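Local coordinates for protein sorbitol-6-phosphate dehydrogenase (Erwinia amylovora CFBP1430, PDB 5O3Z) that probably catalyses the NAD-dependent oxidation of sorbitol 6-phosphate to fructose 6-phosphate, as a member of the short-chain dehydrogenase/reductase family, at residues A93-R105 and V150-K162. Residues are numbered along the deposited sequence; the frame is centred on the assembly and turned at random.
Sequences AGVAKAAPITQFR and VGSKHNSGYSAAK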
# COMPACT_ATOMS: atom_id res chain seq x y z
N ALA A 93 1.79 23.32 6.75
CA ALA A 93 0.80 24.20 6.19
C ALA A 93 -0.41 23.42 5.75
O ALA A 93 -0.36 22.18 5.57
CB ALA A 93 1.40 24.97 5.02
N GLY A 94 -1.54 24.11 5.66
CA GLY A 94 -2.75 23.61 4.98
C GLY A 94 -3.79 23.04 5.91
O GLY A 94 -3.43 22.33 6.87
N VAL A 95 -5.06 23.35 5.62
CA VAL A 95 -6.22 22.99 6.46
C VAL A 95 -7.34 22.37 5.59
O VAL A 95 -7.32 22.48 4.35
CB VAL A 95 -6.78 24.18 7.31
CG1 VAL A 95 -5.66 25.12 7.74
CG2 VAL A 95 -7.85 24.99 6.58
N ALA A 96 -8.31 21.73 6.25
CA ALA A 96 -9.34 20.95 5.57
C ALA A 96 -10.58 21.81 5.34
O ALA A 96 -11.05 22.50 6.25
CB ALA A 96 -9.69 19.71 6.39
N LYS A 97 -11.09 21.80 4.10
CA LYS A 97 -12.41 22.36 3.79
C LYS A 97 -13.32 21.29 3.15
O LYS A 97 -12.97 20.69 2.11
CB LYS A 97 -12.33 23.59 2.87
CG LYS A 97 -13.71 24.21 2.59
CD LYS A 97 -14.51 24.50 3.87
CE LYS A 97 -15.97 24.88 3.62
NZ LYS A 97 -16.12 26.33 3.33
N ALA A 98 -14.49 21.11 3.78
CA ALA A 98 -15.37 20.01 3.53
C ALA A 98 -16.61 20.46 2.77
O ALA A 98 -17.23 21.47 3.14
CB ALA A 98 -15.81 19.39 4.85
N ALA A 99 -16.98 19.68 1.76
CA ALA A 99 -18.21 19.83 0.99
C ALA A 99 -18.25 18.64 0.02
O ALA A 99 -17.19 18.29 -0.55
CB ALA A 99 -18.21 21.12 0.18
N PRO A 100 -19.46 18.06 -0.19
CA PRO A 100 -19.54 16.96 -1.20
C PRO A 100 -19.11 17.47 -2.55
O PRO A 100 -19.21 18.68 -2.79
CB PRO A 100 -21.01 16.53 -1.19
CG PRO A 100 -21.74 17.65 -0.52
CD PRO A 100 -20.77 18.34 0.42
N ILE A 101 -18.56 16.57 -3.38
CA ILE A 101 -18.04 16.95 -4.71
C ILE A 101 -19.05 17.82 -5.51
O ILE A 101 -18.65 18.79 -6.18
CB ILE A 101 -17.58 15.69 -5.51
CG1 ILE A 101 -16.98 16.09 -6.86
CG2 ILE A 101 -18.74 14.74 -5.78
CD1 ILE A 101 -15.74 16.97 -6.82
N THR A 102 -20.34 17.52 -5.39
CA THR A 102 -21.39 18.22 -6.16
C THR A 102 -21.58 19.72 -5.75
O THR A 102 -22.26 20.45 -6.45
CB THR A 102 -22.74 17.45 -6.14
OG1 THR A 102 -23.07 17.09 -4.79
CG2 THR A 102 -22.67 16.15 -7.00
N GLN A 103 -20.99 20.15 -4.62
CA GLN A 103 -20.96 21.56 -4.17
C GLN A 103 -19.55 22.10 -3.89
O GLN A 103 -19.41 23.20 -3.31
CB GLN A 103 -21.78 21.74 -2.87
CG GLN A 103 -23.19 21.18 -2.87
CD GLN A 103 -23.73 20.88 -1.45
OE1 GLN A 103 -23.21 21.33 -0.41
NE2 GLN A 103 -24.81 20.11 -1.41
N PHE A 104 -18.50 21.38 -4.32
CA PHE A 104 -17.13 21.69 -3.86
C PHE A 104 -16.61 22.70 -4.82
O PHE A 104 -16.76 22.51 -6.01
CB PHE A 104 -16.21 20.43 -3.82
CG PHE A 104 -14.96 20.61 -3.01
CD1 PHE A 104 -13.96 21.51 -3.42
CD2 PHE A 104 -14.76 19.91 -1.82
CE1 PHE A 104 -12.83 21.70 -2.66
CE2 PHE A 104 -13.62 20.11 -1.08
CZ PHE A 104 -12.67 21.01 -1.49
N ARG A 105 -16.01 23.77 -4.33
CA ARG A 105 -15.70 24.94 -5.18
C ARG A 105 -14.31 24.85 -5.74
O ARG A 105 -13.42 24.49 -5.02
CB ARG A 105 -15.75 26.20 -4.34
CG ARG A 105 -17.13 26.54 -3.85
CD ARG A 105 -16.99 27.33 -2.57
NE ARG A 105 -17.69 28.58 -2.70
CZ ARG A 105 -17.48 29.62 -1.91
NH1 ARG A 105 -16.61 29.56 -0.87
NH2 ARG A 105 -18.17 30.73 -2.13
N VAL A 150 -5.63 7.57 2.96
CA VAL A 150 -7.01 7.23 2.64
C VAL A 150 -7.81 8.49 2.30
O VAL A 150 -7.83 9.47 3.05
CB VAL A 150 -7.69 6.48 3.80
CG1 VAL A 150 -6.91 5.29 4.10
CG2 VAL A 150 -7.72 7.23 5.08
N GLY A 151 -8.50 8.43 1.17
CA GLY A 151 -9.29 9.51 0.66
C GLY A 151 -10.41 9.83 1.66
O GLY A 151 -10.77 8.98 2.47
N SER A 152 -10.83 11.07 1.68
CA SER A 152 -11.74 11.60 2.72
C SER A 152 -13.01 12.02 2.04
O SER A 152 -12.99 12.67 0.99
CB SER A 152 -11.08 12.76 3.48
OG SER A 152 -12.01 13.28 4.43
N LYS A 153 -14.11 11.51 2.55
CA LYS A 153 -15.43 11.83 2.09
C LYS A 153 -15.63 13.32 2.33
O LYS A 153 -15.21 13.80 3.36
CB LYS A 153 -16.45 11.02 2.90
CG LYS A 153 -17.87 11.14 2.41
CD LYS A 153 -18.78 10.12 3.07
CE LYS A 153 -20.07 10.08 2.32
NZ LYS A 153 -21.12 9.27 3.02
N HIS A 154 -16.14 14.05 1.34
CA HIS A 154 -16.35 15.53 1.41
C HIS A 154 -15.08 16.38 1.52
O HIS A 154 -15.14 17.55 1.79
CB HIS A 154 -17.38 15.89 2.50
CG HIS A 154 -18.70 15.21 2.33
ND1 HIS A 154 -19.72 15.26 3.26
CD2 HIS A 154 -19.19 14.46 1.30
CE1 HIS A 154 -20.77 14.58 2.83
NE2 HIS A 154 -20.48 14.09 1.63
N ASN A 155 -13.93 15.79 1.26
CA ASN A 155 -12.70 16.47 1.43
C ASN A 155 -11.78 16.24 0.29
O ASN A 155 -10.58 16.12 0.49
CB ASN A 155 -12.09 16.01 2.76
CG ASN A 155 -12.68 16.74 3.94
OD1 ASN A 155 -12.35 17.90 4.16
ND2 ASN A 155 -13.61 16.08 4.66
N SER A 156 -12.35 16.25 -0.91
CA SER A 156 -11.59 16.00 -2.14
C SER A 156 -10.35 16.86 -2.33
O SER A 156 -9.30 16.36 -2.75
CB SER A 156 -12.53 16.05 -3.36
OG SER A 156 -12.96 17.37 -3.66
N GLY A 157 -10.47 18.17 -2.05
CA GLY A 157 -9.38 19.09 -2.23
C GLY A 157 -8.21 18.78 -1.34
O GLY A 157 -7.03 18.72 -1.76
N TYR A 158 -8.56 18.52 -0.10
CA TYR A 158 -7.62 18.09 0.91
C TYR A 158 -6.94 16.73 0.58
O TYR A 158 -5.75 16.66 0.59
CB TYR A 158 -8.29 18.13 2.29
CG TYR A 158 -7.32 18.08 3.48
CD1 TYR A 158 -6.45 19.15 3.74
CD2 TYR A 158 -7.29 16.97 4.35
CE1 TYR A 158 -5.58 19.12 4.84
CE2 TYR A 158 -6.41 16.93 5.46
CZ TYR A 158 -5.57 18.02 5.70
OH TYR A 158 -4.67 18.03 6.75
N SER A 159 -7.68 15.69 0.23
CA SER A 159 -7.05 14.41 -0.12
C SER A 159 -6.17 14.43 -1.37
O SER A 159 -5.09 13.90 -1.38
CB SER A 159 -8.08 13.30 -0.24
OG SER A 159 -8.53 12.90 1.06
N ALA A 160 -6.66 15.08 -2.41
CA ALA A 160 -5.90 15.25 -3.62
C ALA A 160 -4.50 15.86 -3.31
O ALA A 160 -3.45 15.38 -3.78
CB ALA A 160 -6.71 16.13 -4.58
N ALA A 161 -4.50 16.90 -2.49
CA ALA A 161 -3.30 17.64 -2.23
C ALA A 161 -2.37 16.89 -1.30
O ALA A 161 -1.22 16.92 -1.50
CB ALA A 161 -3.66 18.97 -1.62
N LYS A 162 -2.93 16.18 -0.29
CA LYS A 162 -2.16 15.42 0.67
C LYS A 162 -1.61 14.16 0.05
O LYS A 162 -0.47 13.87 0.24
CB LYS A 162 -2.97 15.08 1.92
CG LYS A 162 -3.27 16.27 2.84
CD LYS A 162 -2.01 17.02 3.30
CE LYS A 162 -2.35 18.28 4.10
NZ LYS A 162 -1.13 18.87 4.76
O HOH W 1 -11.02 19.62 0.97
O HOH W 2 -15.25 16.30 -1.69
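Ala96 drops its methyl onto the ring of Tyr158, a CH-pi contact with CB 4.1 Å from the ring centroid and almost on the ring normal. With chi1 at -164°, opposite the backbone N, the Tyr158 ring leaves the helix to lie against the backbone of 94-96. CG of Lys162 packs over the opposite face, and the lysine chain then runs on to a weak bond from NZ to Ala93 O, 3.5 Å long. Tyr158 and Lys162 form the YxxxK pair of the SDR family, in which these residues are normally catalytic.

Farther along, Ala99 N donates to His154 O at 2.8 Å. The imidazole of His154 is sandwiched between Pro100 CD, centred over one face, and Lys153 CG on the other. Asn155 turns its amide back, donating ND2 to Lys153 O (3.1 Å) within the type II turn from Ser152 to Asn155. Phe104 lays one face against Ser156 OG, and its CZ reaches Gly157 N at 3.6 Å, where the missing side chain makes room. One water joins Lys97 O to Tyr158 N and a second joins Ala99 O to Ser156 N, serving two amides of the first helical turn.

Asp175 of the second subunit bonds to Ile101 N and His154 N, and the loop joining strand 88-91 to helix 106-133 thus lies along the start of helix 156-176.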